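Side-chain contacts in aminotransferase class-III (Ochrobactrum anthropi, PDB 5GHG), which probably transfers amino groups between amines and keto compounds as an omega-transaminase, with a pyridoxal-phosphate-type cofactor bound here in its amino form: residues P5-L8 against E9-D12; A200-L203 against A204-E208; Q359-L362 against R363-Q366. The protein carries 1 engineered substitution. All coordinates share one frame; numbering follows the deposited sequence.

In the fold
The three contacts follow one another along the chain, and none nests in or crosses another. Each is local, so none closes a long loop. Contact 1 comes first, where the loop at the N terminus enters helix 8-15 at the interface with the second subunit. Contact 2 lies within helix 196-214, next to helix 240-250 and on the opposite side of the chain's centre. Its centre is about 52 Å from that of contact 1. Contact 3 is at the C-terminal end of helix 347-363, which meets helix 433-455 and strands 371-377 and 380-385. Contacts 2 and 3 approach no closer than about 17 Å between nearest atoms.

Contact 1: P5-L8 against E9-D12; sequences PNSL and EARD
Ser7 caps helix 8-15 by accepting a hydrogen bond from Ala10. The bond from Ala10 N to Ser7 OG is 3.1 Å long and fairly straight, 163° at the hydrogen. OG stands between the backbone N and the carbonyl carbon of its own residue (chi1 72°), and this rotation sets it facing the N-H. Ser7 OG also touches Ala10 CB at 3.4 Å.

Arg11 folds back over the start of the helix. Its chain bends at chi3 (-72°), which returns the guanidinium to the residues before the helix. Arg11 CG passes Ser7 O at 3.4 Å. Arg11 NE donates to Asn6 O at 3.3 Å, with the oxygen at the guanidinium edge and NE above the carbonyl plane. A water accepts from Arg11 NH2 at 2.6 Å and donates to Asn6 O at 2.8 Å, so two donors grip that carbonyl oxygen. Arg11 NH2 also touches Leu8 CD2 at 3.4 Å, where the two side chains cross obliquely.

Stronger partners lie across the dimer interface. Arg11 NH1 forms salt bridges with Glu99 and Asp96 of the second subunit, and Ile95 of that subunit packs on Leu8 and Arg11. Bonds from Arg11 N to Ser7 O and from Asp12 N to Leu8 O begin the helical ladder. The Ser7 OG bond is a serine N-cap, without the reciprocal bond of a capping box because Ala10 has no side-chain acceptor.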
loop_
_atom_site.group_PDB
_atom_site.type_symbol
_atom_site.label_atom_id
_atom_site.label_comp_id
_atom_site.label_asym_id
_atom_site.label_seq_id
_atom_site.Cartn_x
_atom_site.Cartn_y
_atom_site.Cartn_z
ATOM N N PRO B 5 23.213 -1.763 -23.085
ATOM C CA PRO B 5 22.041 -2.506 -23.601
ATOM C C PRO B 5 21.404 -3.348 -22.498
ATOM O O PRO B 5 20.207 -3.235 -22.245
ATOM C CB PRO B 5 22.626 -3.383 -24.712
ATOM C CG PRO B 5 23.826 -2.632 -25.174
ATOM C CD PRO B 5 24.392 -1.916 -23.951
ATOM N N ASN B 6 22.206 -4.180 -21.837
ATOM C CA ASN B 6 21.752 -4.939 -20.685
ATOM C C ASN B 6 22.271 -4.373 -19.361
ATOM O O ASN B 6 22.236 -5.065 -18.344
ATOM C CB ASN B 6 22.142 -6.410 -20.837
ATOM C CG ASN B 6 21.274 -7.135 -21.850
ATOM O OD1 ASN B 6 20.108 -6.773 -22.063
ATOM N ND2 ASN B 6 21.836 -8.157 -22.490
ATOM N N SER B 7 22.752 -3.134 -19.366
ATOM C CA SER B 7 23.118 -2.457 -18.133
ATOM C C SER B 7 21.894 -2.279 -17.233
ATOM O O SER B 7 20.738 -2.326 -17.688
ATOM C CB SER B 7 23.710 -1.088 -18.426
ATOM O OG SER B 7 22.705 -0.201 -18.855
ATOM N N LEU B 8 22.151 -2.080 -15.938
ATOM C CA LEU B 8 21.075 -1.838 -15.005
ATOM C C LEU B 8 20.256 -0.606 -15.406
ATOM O O LEU B 8 19.021 -0.624 -15.330
ATOM C CB LEU B 8 21.627 -1.658 -13.582
ATOM C CG LEU B 8 22.143 -2.907 -12.850
ATOM C CD1 LEU B 8 23.015 -2.518 -11.673
ATOM C CD2 LEU B 8 20.997 -3.783 -12.395
ATOM N N GLU B 9 20.930 0.463 -15.835
ATOM C CA GLU B 9 20.230 1.686 -16.194
ATOM C C GLU B 9 19.315 1.468 -17.410
ATOM O O GLU B 9 18.164 1.913 -17.423
ATOM C CB GLU B 9 21.237 2.808 -16.477
ATOM C CG GLU B 9 22.041 3.296 -15.255
ATOM C CD GLU B 9 23.234 2.376 -14.881
ATOM O OE1 GLU B 9 23.525 1.400 -15.611
ATOM O OE2 GLU B 9 23.869 2.615 -13.836
ATOM N N ALA B 10 19.815 0.774 -18.429
ATOM C CA ALA B 10 19.033 0.524 -19.626
ATOM C C ALA B 10 17.828 -0.371 -19.334
ATOM O O ALA B 10 16.742 -0.154 -19.872
ATOM C CB ALA B 10 19.908 -0.105 -20.709
ATOM N N ARG B 11 18.006 -1.390 -18.498
ATOM C CA ARG B 11 16.901 -2.275 -18.182
ATOM C C ARG B 11 15.845 -1.566 -17.331
ATOM O O ARG B 11 14.648 -1.797 -17.509
ATOM C CB ARG B 11 17.404 -3.544 -17.497
ATOM C CG ARG B 11 18.178 -4.438 -18.470
ATOM C CD ARG B 11 18.431 -5.817 -17.885
ATOM N NE ARG B 11 19.424 -5.756 -16.841
ATOM C CZ ARG B 11 19.261 -6.208 -15.600
ATOM N NH1 ARG B 11 18.140 -6.775 -15.238
ATOM N NH2 ARG B 11 20.248 -6.094 -14.738
ATOM N N ASP B 12 16.273 -0.697 -16.416
ATOM C CA ASP B 12 15.321 0.119 -15.671
ATOM C C ASP B 12 14.480 0.973 -16.624
ATOM O O ASP B 12 13.251 1.045 -16.502
ATOM C CB ASP B 12 16.063 1.003 -14.666
ATOM C CG ASP B 12 15.114 1.752 -13.732
ATOM O OD1 ASP B 12 14.712 2.878 -14.087
ATOM O OD2 ASP B 12 14.740 1.207 -12.655
HETATM O O HOH W 1 22.612 -5.570 -15.646
#

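Contact 2: A200-L203 against A204-E208; sequences ATRL and ADELE
Arg202 and Glu206 form a salt bridge one helical turn apart. Arg202 NH2 donates to Glu206 OE1 at 3.0 Å, with 155° at the hydrogen. The oxygen sits at the guanidinium edge, near its plane, and is met on its syn side. The two flat groups are turned 65° against each other. The bond goes to OE1, while Glu206 OE2 stays 3.9 Å from Arg202 NH2. The Glu206 chain runs extended beyond CG, while the Arg202 chain bends at chi3 (66°) and brings NH2 round to the carboxylate. Arg202 CG lies 3.4 Å from Glu206 OE1, so the carboxylate also rests on the arginine's aliphatic part. The guanidinium is shared, since Arg202 NE bridges to Glu194.

Among the weaker contacts, Thr201 and Asp205 lie side by side and point the same way. Thr201 CG2 meets Asp205 OD2 at 3.8 Å, a van der Waals touch. The hydroxyl of Thr201 bonds instead with Lys243.

Backbone bonds complete the turn. They run from Ala204 N to Ala200 O, Asp205 N to Thr201 O, Glu206 N to Arg202 O and Leu207 N to Leu203 O, all in the i to i+4 pattern of an alpha helix.

Leu203, Ala204 and Leu207 pack on Tyr240, Lys243 and Val244 of helix 240-250, and beyond them Glu208 bridges to Arg250 at the end of that neighbouring helix.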
loop_
_atom_site.group_PDB
_atom_site.type_symbol
_atom_site.label_atom_id
_atom_site.label_comp_id
_atom_site.label_asym_id
_atom_site.label_seq_id
_atom_site.Cartn_x
_atom_site.Cartn_y
_atom_site.Cartn_z
ATOM N N ALA B 200 -0.761 32.837 13.526
ATOM C CA ALA B 200 -1.371 31.657 14.124
ATOM C C ALA B 200 -2.820 31.921 14.506
ATOM O O ALA B 200 -3.708 31.082 14.278
ATOM C CB ALA B 200 -0.569 31.211 15.334
ATOM N N THR B 201 -3.082 33.079 15.096
ATOM C CA THR B 201 -4.455 33.463 15.390
ATOM C C THR B 201 -5.293 33.500 14.123
ATOM O O THR B 201 -6.424 32.990 14.097
ATOM C CB THR B 201 -4.470 34.817 16.114
ATOM O OG1 THR B 201 -3.936 34.650 17.422
ATOM C CG2 THR B 201 -5.893 35.383 16.209
ATOM N N ARG B 202 -4.764 34.092 13.047
ATOM C CA ARG B 202 -5.532 34.158 11.813
ATOM C C ARG B 202 -5.813 32.753 11.254
ATOM O O ARG B 202 -6.900 32.504 10.721
ATOM C CB ARG B 202 -4.818 35.009 10.758
ATOM C CG ARG B 202 -5.504 34.953 9.404
ATOM C CD ARG B 202 -5.077 36.069 8.449
ATOM N NE ARG B 202 -3.671 35.974 8.045
ATOM C CZ ARG B 202 -3.228 35.293 7.000
ATOM N NH1 ARG B 202 -1.927 35.302 6.695
ATOM N NH2 ARG B 202 -4.075 34.594 6.256
ATOM N N LEU B 203 -4.846 31.840 11.345
ATOM C CA LEU B 203 -5.072 30.491 10.836
ATOM C C LEU B 203 -6.168 29.770 11.623
ATOM O O LEU B 203 -7.002 29.069 11.040
ATOM C CB LEU B 203 -3.775 29.664 10.885
ATOM C CG LEU B 203 -2.675 30.039 9.897
ATOM C CD1 LEU B 203 -1.330 29.525 10.375
ATOM C CD2 LEU B 203 -2.993 29.498 8.532
ATOM N N ALA B 204 -6.171 29.915 12.945
ATOM C CA ALA B 204 -7.228 29.300 13.744
ATOM C C ALA B 204 -8.595 29.924 13.435
ATOM O O ALA B 204 -9.609 29.219 13.426
ATOM C CB ALA B 204 -6.919 29.409 15.235
ATOM N N ASP B 205 -8.629 31.233 13.189
ATOM C CA ASP B 205 -9.881 31.903 12.820
ATOM C C ASP B 205 -10.388 31.422 11.467
ATOM O O ASP B 205 -11.589 31.212 11.285
ATOM C CB ASP B 205 -9.689 33.414 12.773
ATOM C CG ASP B 205 -9.538 34.035 14.151
ATOM O OD1 ASP B 205 -9.785 33.345 15.160
ATOM O OD2 ASP B 205 -9.149 35.228 14.211
ATOM N N GLU B 206 -9.495 31.277 10.493
ATOM C CA GLU B 206 -9.897 30.770 9.196
ATOM C C GLU B 206 -10.376 29.322 9.294
ATOM O O GLU B 206 -11.313 28.929 8.600
ATOM C CB GLU B 206 -8.740 30.905 8.196
ATOM C CG GLU B 206 -8.459 32.377 7.865
ATOM C CD GLU B 206 -7.217 32.570 7.003
ATOM O OE1 GLU B 206 -6.953 33.731 6.606
ATOM O OE2 GLU B 206 -6.500 31.568 6.747
ATOM N N LEU B 207 -9.736 28.525 10.152
ATOM C CA LEU B 207 -10.228 27.175 10.409
ATOM C C LEU B 207 -11.649 27.209 10.986
ATOM O O LEU B 207 -12.534 26.480 10.537
ATOM C CB LEU B 207 -9.281 26.444 11.359
ATOM C CG LEU B 207 -9.746 25.087 11.894
ATOM C CD1 LEU B 207 -10.004 24.088 10.753
ATOM C CD2 LEU B 207 -8.723 24.543 12.850
ATOM N N GLU B 208 -11.876 28.060 11.982
ATOM C CA GLU B 208 -13.211 28.137 12.577
ATOM C C GLU B 208 -14.237 28.645 11.573
ATOM O O GLU B 208 -15.380 28.156 11.548
ATOM C CB GLU B 208 -13.198 29.003 13.829
ATOM C CG GLU B 208 -14.575 29.151 14.495
ATOM C CD GLU B 208 -14.473 29.662 15.927
ATOM O OE1 GLU B 208 -13.503 30.386 16.237
ATOM O OE2 GLU B 208 -15.360 29.333 16.736
#

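Contact 3: Q359-L362 against R363-Q366; sequences QKRL and RELQ
Gln359 and Arg363 clasp each other one turn apart at the C-terminal end of helix 347-363, where a type I beta turn runs from Arg363 to Gln366. The Arg363 side chain runs back along the last turn of the helix. Its CB lies 3.5 Å from Gln359 O, and CG passes the same oxygen at 3.4 Å. From CG to NE the chain is extended (chi3 179°), and CD stays alongside that carbonyl. At the tip NH1 makes two bonds. It donates to Gln359 O at 3.1 Å and to Gln359 OE1 at 2.7 Å, and both oxygens lie near the guanidinium plane. The Gln359 chain bends at chi2 (-61°), which brings its amide to this edge, with the amide and guanidinium planes 61° apart. Arg363 NH2 donates to Gly376 O, and Gln359 NE2 reaches Gly378 O and Ile380 O, so the pair links the helix end to the adjacent sheet. An alanine in place of Arg363 would remove the guanidinium and is likely to leave Gln359 OE1 without this donor and Gly376 O without the N-H of NH2.

Arg361 and Glu364 form a weaker pair. Their salt bridge is long, 3.6 Å from Arg361 NE to Glu364 OE1, and the main charged partner of Arg361 is Asp437 of helix 433-455. Leu362 touches Val440 and Leu443 of that helix, Ala381 and Val383 of strand 380-385, and Val374 of strand 371-377. Gln359 O accepts twice, from Arg363 N and Arg363 NH1, and these donors reach it from opposite faces of its carbonyl plane.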
loop_
_atom_site.group_PDB
_atom_site.type_symbol
_atom_site.label_atom_id
_atom_site.label_comp_id
_atom_site.label_asym_id
_atom_site.label_seq_id
_atom_site.Cartn_x
_atom_site.Cartn_y
_atom_site.Cartn_z
ATOM N N GLN B 359 20.636 22.375 13.747
ATOM C CA GLN B 359 19.825 23.585 13.639
ATOM C C GLN B 359 20.687 24.833 13.778
ATOM O O GLN B 359 20.494 25.814 13.050
ATOM C CB GLN B 359 18.715 23.603 14.685
ATOM C CG GLN B 359 17.705 22.472 14.605
ATOM C CD GLN B 359 16.941 22.425 13.300
ATOM O OE1 GLN B 359 16.735 23.447 12.643
ATOM N NE2 GLN B 359 16.488 21.225 12.926
ATOM N N LYS B 360 21.638 24.812 14.710
ATOM C CA LYS B 360 22.519 25.969 14.911
ATOM C C LYS B 360 23.436 26.175 13.713
ATOM O O LYS B 360 23.551 27.295 13.196
ATOM C CB LYS B 360 23.329 25.783 16.192
ATOM C CG LYS B 360 24.363 26.875 16.469
ATOM C CD LYS B 360 25.295 26.445 17.612
ATOM C CE LYS B 360 26.286 27.551 17.991
ATOM N NZ LYS B 360 25.604 28.727 18.625
ATOM N N ARG B 361 24.090 25.106 13.243
ATOM C CA ARG B 361 24.970 25.235 12.087
ATOM C C ARG B 361 24.223 25.731 10.855
ATOM O O ARG B 361 24.714 26.608 10.136
ATOM C CB ARG B 361 25.676 23.898 11.795
ATOM C CG ARG B 361 26.819 23.591 12.772
ATOM C CD ARG B 361 28.026 24.496 12.484
ATOM N NE ARG B 361 28.406 24.436 11.068
ATOM C CZ ARG B 361 29.289 23.588 10.578
ATOM N NH1 ARG B 361 29.908 22.749 11.399
ATOM N NH2 ARG B 361 29.572 23.580 9.271
ATOM N N LEU B 362 23.022 25.201 10.596
ATOM C CA LEU B 362 22.282 25.648 9.427
ATOM C C LEU B 362 21.909 27.124 9.530
ATOM O O LEU B 362 21.919 27.849 8.532
ATOM C CB LEU B 362 21.031 24.793 9.205
ATOM C CG LEU B 362 21.227 23.399 8.607
ATOM C CD1 LEU B 362 19.922 22.609 8.667
ATOM C CD2 LEU B 362 21.740 23.457 7.168
ATOM N N ARG B 363 21.552 27.581 10.727
ATOM C CA ARG B 363 21.148 28.973 10.862
ATOM C C ARG B 363 22.318 29.946 10.708
ATOM O O ARG B 363 22.095 31.127 10.447
ATOM C CB ARG B 363 20.419 29.169 12.192
ATOM C CG ARG B 363 18.950 28.711 12.063
ATOM C CD ARG B 363 18.243 28.628 13.386
ATOM N NE ARG B 363 16.853 28.210 13.223
ATOM C CZ ARG B 363 16.478 26.966 12.964
ATOM N NH1 ARG B 363 17.411 26.029 12.824
ATOM N NH2 ARG B 363 15.186 26.649 12.868
ATOM N N GLU B 364 23.552 29.468 10.825
ATOM C CA GLU B 364 24.698 30.314 10.522
ATOM C C GLU B 364 24.743 30.720 9.053
ATOM O O GLU B 364 25.488 31.639 8.709
ATOM C CB GLU B 364 26.005 29.604 10.912
ATOM C CG GLU B 364 26.121 29.345 12.403
ATOM C CD GLU B 364 27.281 28.423 12.776
ATOM O OE1 GLU B 364 28.011 27.968 11.877
ATOM O OE2 GLU B 364 27.459 28.143 13.983
ATOM N N LEU B 365 23.962 30.069 8.189
ATOM C CA LEU B 365 23.899 30.417 6.784
ATOM C C LEU B 365 22.746 31.360 6.447
ATOM O O LEU B 365 22.552 31.665 5.279
ATOM C CB LEU B 365 23.762 29.147 5.923
ATOM C CG LEU B 365 24.714 28.008 6.240
ATOM C CD1 LEU B 365 24.458 26.879 5.261
ATOM C CD2 LEU B 365 26.166 28.462 6.219
ATOM N N GLN B 366 21.984 31.803 7.450
ATOM C CA GLN B 366 20.815 32.637 7.201
ATOM C C GLN B 366 21.162 33.901 6.423
ATOM O O GLN B 366 20.328 34.413 5.675
ATOM C CB GLN B 366 20.162 33.043 8.531
ATOM C CG GLN B 366 19.294 31.956 9.099
ATOM C CD GLN B 366 18.769 32.311 10.468
ATOM O OE1 GLN B 366 19.486 32.890 11.300
ATOM N NE2 GLN B 366 17.511 31.963 10.711
#